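Long-range contacts in Cj0977 (Campylobacter jejuni, PDB 3BNV), which is of unknown function but acts as a sigma28-regulated nonflagellar virulence protein built on a hot-dog fold: residues A[86-91]-A[139-145]; A[77-82]-A[108-112]; A[52-58]-A[100-105]. The contacts are given in a common frame with arbitrary orientation. Residues are numbered along the deposited sequence.

Contact 1: A[86-91]-A[139-145]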
ATOM      1  N   PHE A  86       4.731 -17.672  -7.746  1.00 32.50           N
ATOM      2  CA  PHE A  86       5.863 -16.830  -7.399  1.00 32.35           C
ATOM      3  C   PHE A  86       5.850 -15.528  -8.195  1.00 32.44           C
ATOM      4  O   PHE A  86       6.306 -15.483  -9.327  1.00 32.86           O
ATOM      5  CB  PHE A  86       7.186 -17.567  -7.648  1.00 31.89           C
ATOM      6  CG  PHE A  86       7.269 -18.924  -7.009  1.00 31.49           C
ATOM      7  CD1 PHE A  86       7.443 -20.062  -7.795  1.00 31.82           C
ATOM      8  CD2 PHE A  86       7.219 -19.066  -5.627  1.00 30.52           C
ATOM      9  CE1 PHE A  86       7.545 -21.321  -7.221  1.00 30.97           C
ATOM     10  CE2 PHE A  86       7.315 -20.307  -5.042  1.00 30.71           C
ATOM     11  CZ  PHE A  86       7.476 -21.447  -5.835  1.00 31.61           C
ATOM     12  N   SER A  87       5.346 -14.461  -7.596  1.00 32.58           N
ATOM     13  CA  SER A  87       5.294 -13.187  -8.277  1.00 32.59           C
ATOM     14  C   SER A  87       5.494 -12.055  -7.290  1.00 32.68           C
ATOM     15  O   SER A  87       5.330 -12.225  -6.083  1.00 32.90           O
ATOM     16  CB  SER A  87       3.968 -13.013  -9.008  1.00 32.13           C
ATOM     17  OG  SER A  87       2.939 -12.811  -8.079  1.00 32.27           O
ATOM     18  N   VAL A  88       5.867 -10.904  -7.821  1.00 32.52           N
ATOM     19  CA  VAL A  88       5.969  -9.708  -7.029  1.00 32.47           C
ATOM     20  C   VAL A  88       5.528  -8.566  -7.900  1.00 32.73           C
ATOM     21  O   VAL A  88       5.344  -8.745  -9.124  1.00 32.92           O
ATOM     22  CB  VAL A  88       7.405  -9.465  -6.523  1.00 32.36           C
ATOM     23  CG1 VAL A  88       7.923 -10.675  -5.784  1.00 31.36           C
ATOM     24  CG2 VAL A  88       8.335  -9.086  -7.661  1.00 31.56           C
ATOM     25  N   ILE A  89       5.327  -7.393  -7.301  1.00 32.63           N
ATOM     26  CA  ILE A  89       5.102  -6.205  -8.127  1.00 32.39           C
ATOM     27  C   ILE A  89       6.331  -5.333  -8.173  1.00 32.51           C
ATOM     28  O   ILE A  89       7.061  -5.265  -7.192  1.00 32.79           O
ATOM     29  CB  ILE A  89       3.848  -5.436  -7.743  1.00 32.05           C
ATOM     30  CG1 ILE A  89       4.054  -4.603  -6.488  1.00 31.73           C
ATOM     31  CG2 ILE A  89       2.685  -6.399  -7.608  1.00 31.11           C
ATOM     32  CD1 ILE A  89       2.825  -3.780  -6.096  1.00 29.83           C
ATOM     33  N   ILE A  90       6.602  -4.710  -9.323  1.00 32.51           N
ATOM     34  CA  ILE A  90       7.870  -4.008  -9.498  1.00 31.99           C
ATOM     35  C   ILE A  90       7.695  -2.556  -9.776  1.00 32.22           C
ATOM     36  O   ILE A  90       8.664  -1.802  -9.789  1.00 32.36           O
ATOM     37  CB  ILE A  90       8.666  -4.574 -10.628  1.00 31.36           C
ATOM     38  CG1 ILE A  90       7.826  -4.592 -11.896  1.00 30.77           C
ATOM     39  CG2 ILE A  90       9.187  -5.924 -10.252  1.00 30.59           C
ATOM     40  CD1 ILE A  90       8.641  -4.688 -13.124  1.00 29.16           C
ATOM     41  N   GLY A  91       6.456  -2.157 -10.020  1.00 32.61           N
ATOM     42  CA  GLY A  91       6.164  -0.761 -10.321  1.00 32.82           C
ATOM     43  C   GLY A  91       4.682  -0.487 -10.276  1.00 33.18           C
ATOM     44  O   GLY A  91       3.877  -1.398 -10.501  1.00 33.24           O
ATOM     45  N   ILE A 139      -0.560  -1.604 -12.359  1.00 33.13           N
ATOM     46  CA  ILE A 139       0.437  -2.278 -11.542  1.00 33.06           C
ATOM     47  C   ILE A 139       1.217  -3.299 -12.355  1.00 32.98           C
ATOM     48  O   ILE A 139       0.641  -4.100 -13.075  1.00 33.18           O
ATOM     49  CB  ILE A 139      -0.244  -2.939 -10.350  1.00 32.80           C
ATOM     50  CG1 ILE A 139      -0.798  -1.849  -9.430  1.00 33.30           C
ATOM     51  CG2 ILE A 139       0.712  -3.798  -9.608  1.00 32.41           C
ATOM     52  CD1 ILE A 139      -1.366  -2.394  -8.171  1.00 34.44           C
ATOM     53  N   GLN A 140       2.531  -3.269 -12.245  1.00 32.95           N
ATOM     54  CA  GLN A 140       3.358  -4.170 -13.019  1.00 33.31           C
ATOM     55  C   GLN A 140       3.748  -5.378 -12.176  1.00 32.92           C
ATOM     56  O   GLN A 140       4.425  -5.241 -11.183  1.00 33.01           O
ATOM     57  CB  GLN A 140       4.592  -3.426 -13.526  1.00 33.23           C
ATOM     58  CG  GLN A 140       4.323  -2.359 -14.586  1.00 34.11           C
ATOM     59  CD  GLN A 140       5.627  -1.739 -15.110  1.00 36.00           C
ATOM     60  OE1 GLN A 140       6.486  -1.310 -14.319  1.00 38.89           O
ATOM     61  NE2 GLN A 140       5.791  -1.704 -16.449  1.00 37.75           N
ATOM     62  N   VAL A 141       3.285  -6.558 -12.585  1.00 33.02           N
ATOM     63  CA  VAL A 141       3.550  -7.811 -11.888  1.00 32.77           C
ATOM     64  C   VAL A 141       4.582  -8.622 -12.664  1.00 32.73           C
ATOM     65  O   VAL A 141       4.488  -8.738 -13.853  1.00 32.99           O
ATOM     66  CB  VAL A 141       2.290  -8.695 -11.791  1.00 33.07           C
ATOM     67  CG1 VAL A 141       2.578  -9.919 -10.934  1.00 32.66           C
ATOM     68  CG2 VAL A 141       1.074  -7.921 -11.245  1.00 31.78           C
ATOM     69  N   VAL A 142       5.574  -9.178 -11.982  1.00 32.72           N
ATOM     70  CA  VAL A 142       6.521 -10.081 -12.621  1.00 32.41           C
ATOM     71  C   VAL A 142       6.512 -11.410 -11.885  1.00 32.54           C
ATOM     72  O   VAL A 142       6.384 -11.444 -10.646  1.00 32.34           O
ATOM     73  CB  VAL A 142       7.969  -9.542 -12.599  1.00 32.28           C
ATOM     74  CG1 VAL A 142       8.896 -10.604 -13.058  1.00 30.60           C
ATOM     75  CG2 VAL A 142       8.118  -8.311 -13.490  1.00 32.25           C
ATOM     76  N   SER A 143       6.653 -12.506 -12.630  1.00 32.45           N
ATOM     77  CA  SER A 143       6.669 -13.821 -11.994  1.00 32.59           C
ATOM     78  C   SER A 143       7.934 -14.606 -12.288  1.00 32.60           C
ATOM     79  O   SER A 143       8.684 -14.317 -13.228  1.00 32.85           O
ATOM     80  CB  SER A 143       5.416 -14.636 -12.327  1.00 32.24           C
ATOM     81  OG  SER A 143       5.241 -14.785 -13.719  1.00 33.75           O
ATOM     82  N   THR A 144       8.211 -15.582 -11.449  1.00 32.34           N
ATOM     83  CA  THR A 144       9.355 -16.412 -11.712  1.00 32.58           C
ATOM     84  C   THR A 144       8.934 -17.869 -11.593  1.00 32.78           C
ATOM     85  O   THR A 144       7.843 -18.170 -11.074  1.00 32.64           O
ATOM     86  CB  THR A 144      10.533 -16.035 -10.796  1.00 32.69           C
ATOM     87  OG1 THR A 144      10.084 -15.971  -9.435  1.00 33.62           O
ATOM     88  CG2 THR A 144      11.073 -14.661 -11.182  1.00 32.24           C
ATOM     89  N   ASP A 145       9.763 -18.770 -12.110  1.00 33.26           N
ATOM     90  CA  ASP A 145       9.437 -20.197 -12.060  1.00 33.65           C
ATOM     91  C   ASP A 145       9.771 -20.720 -10.675  1.00 33.32           C
ATOM     92  O   ASP A 145       9.189 -21.704 -10.227  1.00 33.35           O
ATOM     93  CB  ASP A 145      10.156 -21.003 -13.159  1.00 34.27           C
ATOM     94  CG  ASP A 145      10.002 -20.381 -14.552  1.00 36.14           C
ATOM     95  OD1 ASP A 145      10.413 -19.210 -14.719  1.00 39.92           O
ATOM     96  OD2 ASP A 145       9.492 -21.050 -15.483  1.00 36.94           O
TER

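Contact 2: A[77-82]-A[108-112]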
ATOM      1  N   VAL A  77      -5.372  -7.669  -5.553  1.00 31.71           N
ATOM      2  CA  VAL A  77      -6.187  -8.089  -6.692  1.00 31.64           C
ATOM      3  C   VAL A  77      -5.405  -8.063  -8.040  1.00 31.94           C
ATOM      4  O   VAL A  77      -5.653  -8.878  -8.923  1.00 32.06           O
ATOM      5  CB  VAL A  77      -7.530  -7.334  -6.778  1.00 30.82           C
ATOM      6  CG1 VAL A  77      -7.354  -5.968  -7.380  1.00 31.70           C
ATOM      7  CG2 VAL A  77      -8.481  -8.084  -7.611  1.00 30.78           C
ATOM      8  N   ALA A  78      -4.449  -7.159  -8.203  1.00 32.01           N
ATOM      9  CA  ALA A  78      -3.576  -7.231  -9.385  1.00 32.30           C
ATOM     10  C   ALA A  78      -2.856  -8.567  -9.454  1.00 32.63           C
ATOM     11  O   ALA A  78      -2.832  -9.226 -10.493  1.00 32.71           O
ATOM     12  CB  ALA A  78      -2.540  -6.125  -9.382  1.00 32.08           C
ATOM     13  N   GLN A  79      -2.235  -8.969  -8.353  1.00 32.74           N
ATOM     14  CA  GLN A  79      -1.552 -10.245  -8.365  1.00 32.87           C
ATOM     15  C   GLN A  79      -2.525 -11.384  -8.552  1.00 32.76           C
ATOM     16  O   GLN A  79      -2.209 -12.343  -9.223  1.00 33.22           O
ATOM     17  CB  GLN A  79      -0.726 -10.454  -7.109  1.00 33.02           C
ATOM     18  CG  GLN A  79       0.415  -9.466  -6.952  1.00 34.31           C
ATOM     19  CD  GLN A  79       1.464  -9.987  -6.015  1.00 36.96           C
ATOM     20  OE1 GLN A  79       2.162 -10.935  -6.343  1.00 40.71           O
ATOM     21  NE2 GLN A  79       1.571  -9.399  -4.838  1.00 36.36           N
ATOM     22  N   ALA A  80      -3.732 -11.285  -8.002  1.00 32.77           N
ATOM     23  CA  ALA A  80      -4.686 -12.367  -8.193  1.00 32.39           C
ATOM     24  C   ALA A  80      -5.101 -12.526  -9.656  1.00 32.46           C
ATOM     25  O   ALA A  80      -5.457 -13.618 -10.081  1.00 32.71           O
ATOM     26  CB  ALA A  80      -5.867 -12.173  -7.338  1.00 32.76           C
ATOM     27  N   SER A  81      -5.043 -11.445 -10.422  1.00 32.36           N
ATOM     28  CA  SER A  81      -5.427 -11.481 -11.829  1.00 32.38           C
ATOM     29  C   SER A  81      -4.452 -12.285 -12.672  1.00 32.57           C
ATOM     30  O   SER A  81      -4.795 -12.726 -13.746  1.00 32.99           O
ATOM     31  CB  SER A  81      -5.513 -10.069 -12.400  1.00 32.11           C
ATOM     32  OG  SER A  81      -4.221  -9.516 -12.548  1.00 31.72           O
ATOM     33  N   ILE A  82      -3.222 -12.434 -12.192  1.00 32.60           N
ATOM     34  CA  ILE A  82      -2.209 -13.235 -12.862  1.00 32.36           C
ATOM     35  C   ILE A  82      -2.136 -14.619 -12.232  1.00 32.46           C
ATOM     36  O   ILE A  82      -1.935 -15.609 -12.910  1.00 32.71           O
ATOM     37  CB  ILE A  82      -0.830 -12.589 -12.682  1.00 32.68           C
ATOM     38  CG1 ILE A  82      -0.858 -11.194 -13.291  1.00 32.06           C
ATOM     39  CG2 ILE A  82       0.281 -13.482 -13.301  1.00 31.92           C
ATOM     40  CD1 ILE A  82      -1.609 -11.169 -14.605  1.00 32.10           C
ATOM     41  N   LEU A 108     -12.960  -3.718  -5.961  1.00 32.31           N
ATOM     42  CA  LEU A 108     -11.886  -3.614  -6.947  1.00 32.17           C
ATOM     43  C   LEU A 108     -12.033  -4.623  -8.096  1.00 32.02           C
ATOM     44  O   LEU A 108     -12.441  -5.754  -7.884  1.00 31.94           O
ATOM     45  CB  LEU A 108     -10.523  -3.768  -6.268  1.00 31.63           C
ATOM     46  CG  LEU A 108     -10.282  -2.883  -5.042  1.00 32.53           C
ATOM     47  CD1 LEU A 108     -10.821  -3.471  -3.734  1.00 31.85           C
ATOM     48  CD2 LEU A 108      -8.807  -2.572  -4.871  1.00 33.26           C
ATOM     49  N   GLU A 109     -11.719  -4.192  -9.310  1.00 32.09           N
ATOM     50  CA  GLU A 109     -11.601  -5.109 -10.438  1.00 32.89           C
ATOM     51  C   GLU A 109     -10.242  -4.935 -11.078  1.00 32.78           C
ATOM     52  O   GLU A 109      -9.763  -3.809 -11.220  1.00 33.03           O
ATOM     53  CB  GLU A 109     -12.666  -4.870 -11.497  1.00 32.71           C
ATOM     54  CG  GLU A 109     -14.041  -5.112 -11.016  1.00 34.90           C
ATOM     55  CD  GLU A 109     -15.073  -4.896 -12.098  1.00 37.84           C
ATOM     56  OE1 GLU A 109     -16.176  -4.393 -11.762  1.00 40.14           O
ATOM     57  OE2 GLU A 109     -14.799  -5.230 -13.278  1.00 38.33           O
ATOM     58  N   ALA A 110      -9.635  -6.043 -11.477  1.00 32.65           N
ATOM     59  CA  ALA A 110      -8.311  -6.020 -12.111  1.00 32.52           C
ATOM     60  C   ALA A 110      -8.328  -6.752 -13.436  1.00 32.58           C
ATOM     61  O   ALA A 110      -8.873  -7.849 -13.532  1.00 32.86           O
ATOM     62  CB  ALA A 110      -7.276  -6.651 -11.178  1.00 32.51           C
ATOM     63  N   HIS A 111      -7.736  -6.153 -14.461  1.00 32.77           N
ATOM     64  CA  HIS A 111      -7.673  -6.779 -15.784  1.00 32.54           C
ATOM     65  C   HIS A 111      -6.247  -6.686 -16.265  1.00 32.87           C
ATOM     66  O   HIS A 111      -5.680  -5.585 -16.322  1.00 33.00           O
ATOM     67  CB  HIS A 111      -8.556  -6.049 -16.765  1.00 32.26           C
ATOM     68  CG  HIS A 111      -9.999  -6.029 -16.391  1.00 32.54           C
ATOM     69  ND1 HIS A 111     -10.908  -6.938 -16.892  1.00 32.88           N
ATOM     70  CD2 HIS A 111     -10.703  -5.187 -15.600  1.00 32.58           C
ATOM     71  CE1 HIS A 111     -12.108  -6.672 -16.404  1.00 33.48           C
ATOM     72  NE2 HIS A 111     -12.014  -5.602 -15.632  1.00 33.64           N
ATOM     73  N   ALA A 112      -5.659  -7.844 -16.568  1.00 32.86           N
ATOM     74  CA  ALA A 112      -4.276  -7.934 -17.009  1.00 32.87           C
ATOM     75  C   ALA A 112      -4.232  -7.789 -18.511  1.00 33.19           C
ATOM     76  O   ALA A 112      -4.987  -8.433 -19.203  1.00 33.19           O
ATOM     77  CB  ALA A 112      -3.697  -9.265 -16.606  1.00 32.62           C
TER

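Contact 3: A[52-58]-A[100-105]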
ATOM      1  N   ILE A  52     -13.303  -4.319   2.986  1.00 32.11           N
ATOM      2  CA  ILE A  52     -14.128  -3.639   3.968  1.00 32.25           C
ATOM      3  C   ILE A  52     -13.212  -2.871   4.915  1.00 32.32           C
ATOM      4  O   ILE A  52     -12.310  -3.442   5.538  1.00 32.70           O
ATOM      5  CB  ILE A  52     -15.180  -4.551   4.670  1.00 31.75           C
ATOM      6  CG1 ILE A  52     -14.594  -5.267   5.862  1.00 32.65           C
ATOM      7  CG2 ILE A  52     -15.719  -5.555   3.703  1.00 31.01           C
ATOM      8  CD1 ILE A  52     -15.000  -6.778   5.926  1.00 34.51           C
ATOM      9  N   THR A  53     -13.422  -1.567   4.980  1.00 32.11           N
ATOM     10  CA  THR A  53     -12.547  -0.721   5.772  1.00 32.43           C
ATOM     11  C   THR A  53     -12.767  -0.981   7.260  1.00 32.61           C
ATOM     12  O   THR A  53     -13.888  -1.210   7.691  1.00 32.64           O
ATOM     13  CB  THR A  53     -12.761   0.770   5.462  1.00 32.44           C
ATOM     14  OG1 THR A  53     -14.080   1.161   5.853  1.00 32.20           O
ATOM     15  CG2 THR A  53     -12.587   1.010   4.000  1.00 32.29           C
ATOM     16  N   THR A  54     -11.687  -0.977   8.039  1.00 32.72           N
ATOM     17  CA  THR A  54     -11.820  -1.234   9.485  1.00 32.62           C
ATOM     18  C   THR A  54     -11.052  -0.186  10.273  1.00 32.59           C
ATOM     19  O   THR A  54     -10.273   0.597   9.715  1.00 32.05           O
ATOM     20  CB  THR A  54     -11.336  -2.659   9.934  1.00 32.45           C
ATOM     21  OG1 THR A  54      -9.905  -2.686  10.005  1.00 33.16           O
ATOM     22  CG2 THR A  54     -11.825  -3.748   8.991  1.00 31.18           C
ATOM     23  N   SER A  55     -11.276  -0.174  11.581  1.00 32.84           N
ATOM     24  CA  SER A  55     -10.648   0.835  12.414  1.00 33.10           C
ATOM     25  C   SER A  55      -9.144   0.648  12.474  1.00 33.32           C
ATOM     26  O   SER A  55      -8.443   1.520  12.954  1.00 33.28           O
ATOM     27  CB  SER A  55     -11.208   0.785  13.801  1.00 33.05           C
ATOM     28  OG  SER A  55     -10.939  -0.485  14.354  1.00 34.68           O
ATOM     29  N   GLU A  56      -8.645  -0.476  11.962  1.00 33.75           N
ATOM     30  CA  GLU A  56      -7.201  -0.713  11.922  1.00 34.63           C
ATOM     31  C   GLU A  56      -6.486   0.037  10.817  1.00 34.30           C
ATOM     32  O   GLU A  56      -5.264   0.094  10.804  1.00 34.19           O
ATOM     33  CB  GLU A  56      -6.899  -2.215  11.836  1.00 34.39           C
ATOM     34  CG  GLU A  56      -7.161  -2.918  13.190  1.00 37.10           C
ATOM     35  CD  GLU A  56      -6.730  -4.382  13.204  1.00 38.01           C
ATOM     36  OE1 GLU A  56      -6.647  -4.977  12.096  1.00 40.94           O
ATOM     37  OE2 GLU A  56      -6.481  -4.925  14.315  1.00 39.33           O
HETATM   38  N   MSE A  57      -7.246   0.613   9.889  1.00 34.66           N
HETATM   39  CA  MSE A  57      -6.657   1.335   8.770  1.00 36.10           C
HETATM   40  C   MSE A  57      -6.858   2.854   8.808  1.00 34.14           C
HETATM   41  O   MSE A  57      -6.511   3.546   7.861  1.00 34.04           O
HETATM   42  CB  MSE A  57      -7.102   0.732   7.434  1.00 35.81           C
HETATM   43  CG  MSE A  57      -8.108  -0.396   7.568  1.00 39.02           C
HETATM   44 SE   MSE A  57      -8.736  -1.147   5.867  1.00 44.19          SE
HETATM   45  CE  MSE A  57      -8.865   0.509   4.882  1.00 42.00           C
ATOM     46  N   VAL A  58      -7.392   3.380   9.898  1.00 33.22           N
ATOM     47  CA  VAL A  58      -7.630   4.814   9.976  1.00 32.53           C
ATOM     48  C   VAL A  58      -6.339   5.600  10.076  1.00 32.29           C
ATOM     49  O   VAL A  58      -5.371   5.126  10.639  1.00 32.20           O
ATOM     50  CB  VAL A  58      -8.527   5.210  11.181  1.00 32.57           C
ATOM     51  CG1 VAL A  58      -9.914   4.584  11.053  1.00 31.06           C
ATOM     52  CG2 VAL A  58      -7.828   4.845  12.510  1.00 32.43           C
ATOM     53  N   LEU A 100     -11.186   7.029   1.167  1.00 32.88           N
ATOM     54  CA  LEU A 100     -12.240   6.231   1.788  1.00 32.75           C
ATOM     55  C   LEU A 100     -12.570   6.712   3.197  1.00 32.63           C
ATOM     56  O   LEU A 100     -11.755   7.367   3.851  1.00 32.53           O
ATOM     57  CB  LEU A 100     -11.850   4.761   1.830  1.00 32.14           C
ATOM     58  CG  LEU A 100     -12.299   4.052   0.554  1.00 33.43           C
ATOM     59  CD1 LEU A 100     -11.543   4.572  -0.644  1.00 33.92           C
ATOM     60  CD2 LEU A 100     -12.109   2.562   0.665  1.00 34.00           C
ATOM     61  N   LYS A 101     -13.774   6.369   3.641  1.00 32.29           N
ATOM     62  CA  LYS A 101     -14.271   6.710   4.938  1.00 32.03           C
ATOM     63  C   LYS A 101     -14.532   5.396   5.675  1.00 32.02           C
ATOM     64  O   LYS A 101     -15.018   4.437   5.070  1.00 31.71           O
ATOM     65  CB  LYS A 101     -15.568   7.515   4.757  1.00 31.57           C
ATOM     66  CG  LYS A 101     -16.254   7.900   6.042  1.00 32.15           C
ATOM     67  CD  LYS A 101     -16.592   9.382   6.088  1.00 33.21           C
ATOM     68  CE  LYS A 101     -17.976   9.696   5.559  1.00 34.56           C
ATOM     69  NZ  LYS A 101     -18.187  11.171   5.520  1.00 35.08           N
ATOM     70  N   LEU A 102     -14.208   5.338   6.970  1.00 31.82           N
ATOM     71  CA  LEU A 102     -14.473   4.128   7.754  1.00 31.78           C
ATOM     72  C   LEU A 102     -15.929   3.722   7.612  1.00 31.84           C
ATOM     73  O   LEU A 102     -16.816   4.544   7.784  1.00 32.03           O
ATOM     74  CB  LEU A 102     -14.129   4.344   9.227  1.00 31.36           C
ATOM     75  CG  LEU A 102     -14.426   3.214  10.204  1.00 30.56           C
ATOM     76  CD1 LEU A 102     -13.753   1.933   9.817  1.00 29.64           C
ATOM     77  CD2 LEU A 102     -13.976   3.614  11.566  1.00 30.78           C
ATOM     78  N   GLY A 103     -16.165   2.458   7.293  1.00 32.04           N
ATOM     79  CA  GLY A 103     -17.509   1.974   6.994  1.00 32.22           C
ATOM     80  C   GLY A 103     -17.732   1.712   5.507  1.00 32.37           C
ATOM     81  O   GLY A 103     -18.633   0.975   5.117  1.00 32.59           O
ATOM     82  N   ASP A 104     -16.930   2.341   4.663  1.00 32.46           N
ATOM     83  CA  ASP A 104     -17.035   2.109   3.229  1.00 32.69           C
ATOM     84  C   ASP A 104     -16.552   0.711   2.885  1.00 32.65           C
ATOM     85  O   ASP A 104     -15.626   0.200   3.516  1.00 32.78           O
ATOM     86  CB  ASP A 104     -16.196   3.124   2.436  1.00 32.44           C
ATOM     87  CG  ASP A 104     -16.909   4.451   2.260  1.00 33.07           C
ATOM     88  OD1 ASP A 104     -18.143   4.485   2.440  1.00 32.86           O
ATOM     89  OD2 ASP A 104     -16.240   5.452   1.925  1.00 33.59           O
ATOM     90  N   VAL A 105     -17.169   0.090   1.886  1.00 32.33           N
ATOM     91  CA  VAL A 105     -16.533  -1.054   1.289  1.00 32.11           C
ATOM     92  C   VAL A 105     -16.118  -0.765  -0.149  1.00 32.10           C
ATOM     93  O   VAL A 105     -16.893  -0.301  -0.964  1.00 32.10           O
ATOM     94  CB  VAL A 105     -17.334  -2.380   1.463  1.00 32.24           C
ATOM     95  CG1 VAL A 105     -18.593  -2.147   2.194  1.00 31.24           C
ATOM     96  CG2 VAL A 105     -17.558  -3.081   0.131  1.00 31.46           C
TER

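Contact 1: A[86-91]-A[139-145]
Antiparallel strands are joined by backbone hydrogen bonds, and residues 86-91 against 139-145 illustrate the rule and a departure from it. Phe86 opens the ladder: its O accepts from Thr144 N at 2.9 Å, and its ring edge lies close to Thr144 O. At Ser87, a non-hydrogen-bonded pair with Ser143, the CA atoms come within 4.0 Å, and Ser87 OG turns to Gln79 of helix 67-82. Val88 and Val142 form the hydrogen-bonded pair, exchanging Val88 N to Val142 O and Val142 N to Val88 O, both 2.9 Å. Ile89, opposite Val141, points to the helix side of the sheet, where its CG2 meets Ile139 CG2 at 3.8 Å; its N is bonded to Asp67 of the second subunit. The regular pairing then breaks. Ile90 N donates to Gln140 O and Gly91 O accepts from Gln140 N, each at 2.9 Å, so two residues face one, a beta bulge, with Ile90 at phi/psi -120/-10. The bulge turns Ile90 sideways, bringing its CD1 to 3.7 Å from Val142 CG2. A CB on Gly91 would lie 2.8 Å from Gln140 OE1, a clash that glycine avoids. Five main-chain bonds thus carry the pairing, leaving Ile89 and Val141, with Ser87 and Ser143, on the helix side, where apolar packing joins the Ser87-Gln79 hydrogen bond; the dimer partner's strand pairs with Gly91.

Contact 2: A[77-82]-A[108-112]
When a helix lies on a sheet, small residues let the backbones approach and the rotamers of a few larger ones fill what remains. Here helix segment 77-82 crosses strand segment 108-112 at -44°, with axes 7.5 Å apart, and Ala110 sits under the crossing: its CA is 5.6 Å from that of Ala78, and its CB reaches Val77 O at 3.6 Å. Val77 takes the p rotamer (chi1 80°), with CG1 directed at the strand, 3.9 Å from Ala110 CB and 4.0 Å from Leu108 CB. One turn later Ser81, also p, points its CB toward the same alanine (Ser81 CB to Ala110 CB 4.0 Å), while its OG folds back to donate a very short 2.5 Å hydrogen bond to Ala78 O. The hydroxyl is thereby satisfied inside the helix, so its polarity is no obstacle to burial against an apolar strand face. Ile82 leaves the backbone sideways, yet with chi1 and chi2 both m its CD1 comes to 3.5 Å from Ala112 CB. The strand thus offers Leu108, Ala110 and Ala112 to the helix, whereas Glu109 and His111 point away. This is the core of the hot-dog fold, a central helix wrapped by an antiparallel sheet: strand 105-112 lies between strands 46-52 and 120-129, and Val77 of helix 67-82 touches both, through Ala47 and Ser49 on one and Val125 on the other.

Contact 3: A[52-58]-A[100-105]
A threonine side chain bonded into a tight turn holds two loops together here, at the point where the pairing of strands 46-52 and 105-112 gives way to irregular chain. Ile52 and Val105 still form an antiparallel non-hydrogen-bonded pair, CA to CA 4.4 Å, with Ile52 CG2 4.2 Å from Val105 CB. Next comes Thr53. Its N donates to Asp104 O at 3.2 Å; its OG1 donates to that same Asp104 O at 3.0 Å and accepts from Gly103 N at 2.8 Å. Residues 101-104 make a type II beta turn, closed by Asp104 N to Lys101 O at 2.9 Å and braced by Lys101 N to Asp104 OD2 at 3.1 Å. Gly103 has the positive phi (106°) expected at the third position. Apolar contacts flank the turn: Thr53 CG2 rests on Leu100 CD2 at 3.7 Å, and Val58 CG1 on Leu102 CD2 at 4.2 Å. Leu102 CD1 also lies over the backbone, 3.5 Å from Thr54 C. Beyond, Thr54 OG1 accepts from Glu56 N in an ST turn. The loop 52-58 leads on toward helix 67-82, on which Met57 (selenomethionine) and Leu100 pack through Phe69 and Ile70, while Lys101 makes a cation-pi contact with Phe149 of the second subunit.

How the contacts relate
The three contacts join different levels of one hot-dog fold. In chain order their first segments run 52-58, 77-82, 86-91 and their second segments 100-105, 108-112, 139-145, so every pair of contacts crosses along the sequence. Contacts 1 and 2, centred 12 Å apart, touch: Gln79 on the helix meets Ser87 and Ile89, and Ala78 meets Ile139, so that helix 67-82 is tied to two regions of the same sheet. Contact 3 lies 21 Å from contact 2 and 28 Å from contact 1, centre to centre, across the chain's middle from the latter. Contacts 1 and 3 both reach the second subunit, so dimer formation draws on widely separated parts of each chain.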